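PDB 6X9L: aldehyde dehydrogenase family protein from Pseudomonas syringae pv. tomato, which oxidises long-chain aliphatic aldehydes such as octanal, with NAD+ as the electron acceptor. Local coordinates for the interface of chains A and B. Sequence-based numbering; all coordinates share one arbitrary frame. Chains: chain A/B, Aldehyde dehydrogenase family protein.

Contact 1: the interface of chains A and B. Residues chain A 458-460, 466; chain B 251, 478-479.
B:Glu478 lays the aliphatic part of its side chain along one face of the A:Tyr459 ring. Its CG stands 3.7 Å from the ring centroid, a CH-pi contact, and its CB approaches the phenol end, 3.5 Å from A:Tyr459 CZ. The two side chains run past each other in opposite directions, and the carboxylate follows the ring, its plane turned only 14° from it. A bend at chi2 (-70°) brings the carboxylate round beside the root of the tyrosine, where B:Glu478 OE1 lies 3.5 Å from A:Tyr459 CA.

Beyond this flat stack, each carboxylate oxygen faces a different polar group. B:Glu478 OE2 forms a salt bridge with A:Arg466 NH2 at 3.1 Å; the planes are 33° apart and the hydrogen bond between the two atoms is weak, so the attraction may be mainly electrostatic. The same nitrogen makes a straighter bond to the backbone carbonyl of B:Thr479: A:Arg466 NH2 lies 2.9 Å from B:Thr479 O, in the carbonyl plane and on a lone pair. One guanidinium nitrogen thus grips both the side chain and the main chain of strand 477-483, while A:Gly458 N lies over a face of the guanidinium.

At the rim, water takes over. Water 2 joins A:Arg466 NE to B:Thr479 O, and water 3 links B:Glu478 OE1 with A:Gly458 O. Water 1, paired with water 3, connects two carbonyls that cannot bond each other directly, lying 2.8 Å from A:Lys460 O and 2.9 Å from B:Val251 O.

Contact 2: the interface of chains A and B. Residues chain A 436, 438-440, 459; chain B 147, 480.
B:Lys480 reaches from strand 477-483 of chain B into the 436-440 stretch of chain A. Its CB lies 3.6 Å from A:Tyr459 OH, beside the phenol. CG, held anti to the backbone N (chi1 174°), runs alongside the carbonyl of A:Ala440, 3.6 Å from A:Ala440 O, and CD stays near the same oxygen. The chain then bends at chi3 (-81°), which turns CE and the ammonium toward the carbonyl of A:Ile438. NZ is hydrogen-bonded to A:Ile438 O, but the modelled separation is too short to be trusted and its length carries no weight. On its own chain B:Lys480 NZ forms a salt bridge and hydrogen bond with B:Glu147 OE1 at 2.9 Å, meeting the syn side of the carboxylate close to its plane. A:Ser436 O is also near, 3.3 Å from B:Lys480 NZ.

The other carboxylate oxygen of B:Glu147 turns to chain A. The phenol hydroxyl of A:Tyr459 donates to it, with OH 2.7 Å from B:Glu147 OE2, and comes from above the carboxylate plane; ring and carboxylate stand 78° apart. A:Arg439 NH1 forms a salt bridge with B:Glu147 OE2 at 3.3 Å, its guanidinium nearly parallel to the carboxylate. The carboxylate thus lies among a lysine, an arginine and a phenol, a setting likely to stabilise its negative charge. Behind the phenol, A:Ala440 N sits 3.5 Å above the A:Tyr459 ring plane, over its centre, so one face of the ring packs on the backbone.

In the fold, strands 143-148 and 477-483 of chain B supply the glutamate and lysine, which meet the chain A loop joining helix 428-435 to strand 442-445, and A:Tyr459 from the loop just before 3-10 helix 460-462.

Contact 1: the interface of chains A and B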
# COMPACT_ATOMS: atom_id res chain seq x y z
N GLY A 458 -4.19 10.87 -1.79
CA GLY A 458 -4.24 11.08 -3.22
C GLY A 458 -4.71 9.87 -4.01
O GLY A 458 -4.36 8.74 -3.69
N TYR A 459 -5.50 10.12 -5.06
CA TYR A 459 -5.57 9.26 -6.24
C TYR A 459 -4.31 9.46 -7.10
O TYR A 459 -3.57 10.44 -6.97
CB TYR A 459 -6.76 9.60 -7.14
CG TYR A 459 -8.16 9.22 -6.71
CD1 TYR A 459 -8.63 9.47 -5.42
CD2 TYR A 459 -9.04 8.66 -7.63
CE1 TYR A 459 -9.93 9.13 -5.06
CE2 TYR A 459 -10.34 8.32 -7.27
CZ TYR A 459 -10.79 8.56 -5.99
OH TYR A 459 -12.10 8.22 -5.66
N LYS A 460 -4.12 8.53 -8.03
CA LYS A 460 -3.09 8.68 -9.05
C LYS A 460 -1.75 9.04 -8.39
O LYS A 460 -1.30 8.34 -7.47
CB LYS A 460 -3.54 9.72 -10.08
CG LYS A 460 -4.71 9.23 -10.92
CD LYS A 460 -5.72 10.31 -11.30
CE LYS A 460 -5.16 11.28 -12.32
NZ LYS A 460 -6.24 12.01 -13.07
N ARG A 466 -4.03 6.61 3.16
CA ARG A 466 -4.87 7.68 3.72
C ARG A 466 -4.42 8.04 5.13
O ARG A 466 -3.99 7.18 5.91
CB ARG A 466 -6.35 7.27 3.78
CG ARG A 466 -7.03 7.25 2.43
CD ARG A 466 -6.90 8.57 1.71
NE ARG A 466 -7.56 8.54 0.41
CZ ARG A 466 -6.97 8.13 -0.71
NH1 ARG A 466 -5.71 7.70 -0.69
NH2 ARG A 466 -7.65 8.14 -1.86
N VAL B 251 3.85 6.14 -9.13
CA VAL B 251 3.13 6.18 -7.86
C VAL B 251 1.90 5.28 -7.92
O VAL B 251 0.86 5.60 -7.33
CB VAL B 251 2.74 7.63 -7.48
CG1 VAL B 251 2.31 7.72 -5.99
CG2 VAL B 251 3.90 8.54 -7.75
N GLU B 478 -10.32 3.01 -4.65
CA GLU B 478 -9.87 4.24 -4.02
C GLU B 478 -10.84 4.65 -2.93
O GLU B 478 -11.90 4.05 -2.74
CB GLU B 478 -9.74 5.37 -5.03
CG GLU B 478 -8.47 5.34 -5.83
CD GLU B 478 -7.23 5.68 -5.00
OE1 GLU B 478 -6.17 5.89 -5.62
OE2 GLU B 478 -7.33 5.72 -3.74
N THR B 479 -10.49 5.71 -2.23
CA THR B 479 -11.30 6.23 -1.13
C THR B 479 -11.45 7.73 -1.30
O THR B 479 -10.46 8.46 -1.45
CB THR B 479 -10.65 5.86 0.22
OG1 THR B 479 -10.83 4.46 0.43
CG2 THR B 479 -11.27 6.64 1.38
O HOH W 1 -1.82 5.95 -6.19
O HOH W 2 -10.03 9.97 0.97
O HOH W 3 -3.91 6.44 -4.75

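Contact 2: the interface of chains A and B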
# COMPACT_ATOMS: atom_id res chain seq x y z
N SER A 436 -18.46 13.45 -7.40
CA SER A 436 -18.19 12.03 -7.57
C SER A 436 -17.49 11.73 -8.89
O SER A 436 -17.08 10.59 -9.10
CB SER A 436 -19.50 11.25 -7.50
OG SER A 436 -20.37 11.74 -8.50
N ILE A 438 -14.84 13.84 -9.97
CA ILE A 438 -13.44 14.24 -9.78
C ILE A 438 -12.66 13.08 -9.15
O ILE A 438 -13.01 12.58 -8.07
CB ILE A 438 -13.33 15.51 -8.91
CG1 ILE A 438 -14.43 16.53 -9.24
CG2 ILE A 438 -11.95 16.14 -9.06
CD1 ILE A 438 -14.17 17.35 -10.47
N ARG A 439 -11.58 12.67 -9.82
CA ARG A 439 -10.70 11.61 -9.33
C ARG A 439 -9.68 12.20 -8.37
O ARG A 439 -8.55 12.55 -8.72
CB ARG A 439 -10.08 10.89 -10.51
CG ARG A 439 -11.19 10.10 -11.19
CD ARG A 439 -10.71 9.09 -12.15
NE ARG A 439 -10.25 7.83 -11.57
CZ ARG A 439 -10.96 7.04 -10.79
NH1 ARG A 439 -12.16 7.40 -10.40
NH2 ARG A 439 -10.44 5.90 -10.38
N ALA A 440 -10.11 12.33 -7.11
CA ALA A 440 -9.37 13.01 -6.07
C ALA A 440 -9.84 12.47 -4.72
O ALA A 440 -11.00 12.11 -4.55
CB ALA A 440 -9.57 14.53 -6.15
N TYR A 459 -5.50 10.12 -5.06
CA TYR A 459 -5.57 9.26 -6.24
C TYR A 459 -4.31 9.46 -7.10
O TYR A 459 -3.57 10.44 -6.97
CB TYR A 459 -6.76 9.60 -7.14
CG TYR A 459 -8.16 9.22 -6.71
CD1 TYR A 459 -8.63 9.47 -5.42
CD2 TYR A 459 -9.04 8.66 -7.63
CE1 TYR A 459 -9.93 9.13 -5.06
CE2 TYR A 459 -10.34 8.32 -7.27
CZ TYR A 459 -10.79 8.56 -5.99
OH TYR A 459 -12.10 8.22 -5.66
N GLU B 147 -14.52 3.93 -4.98
CA GLU B 147 -14.52 3.90 -6.43
C GLU B 147 -13.42 2.99 -6.94
O GLU B 147 -12.39 2.83 -6.27
CB GLU B 147 -14.31 5.30 -7.02
CG GLU B 147 -15.30 6.32 -6.56
CD GLU B 147 -14.97 7.72 -7.05
OE1 GLU B 147 -15.79 8.64 -6.79
OE2 GLU B 147 -13.90 7.90 -7.69
N LYS B 480 -12.70 8.19 -1.32
CA LYS B 480 -12.99 9.59 -1.57
C LYS B 480 -13.83 10.15 -0.43
O LYS B 480 -14.77 9.51 0.03
CB LYS B 480 -13.71 9.78 -2.90
CG LYS B 480 -14.15 11.20 -3.14
CD LYS B 480 -14.92 11.30 -4.44
CE LYS B 480 -13.97 11.38 -5.63
NZ LYS B 480 -14.71 11.29 -6.90

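Contact 1 and contact 2 have C-alpha centres about 8 Å apart and share A:Tyr459, whose ring face serves the first and whose hydroxyl serves the second. Strand 477-483 of chain B also spans both, its consecutive residues B:Glu478, B:Thr479 and B:Lys480 being divided between them. The two contacts are therefore best read as neighbouring parts of one docking surface, in which this strand, joined by strand 143-148 in contact 2 and by B:Val251 in contact 1, meets separate loops of chain A. Two-fold symmetry repeats each. This is consistent with the dimers, and tetramers built from dimers, common among aldehyde dehydrogenases, although the crystal alone does not establish the solution assembly.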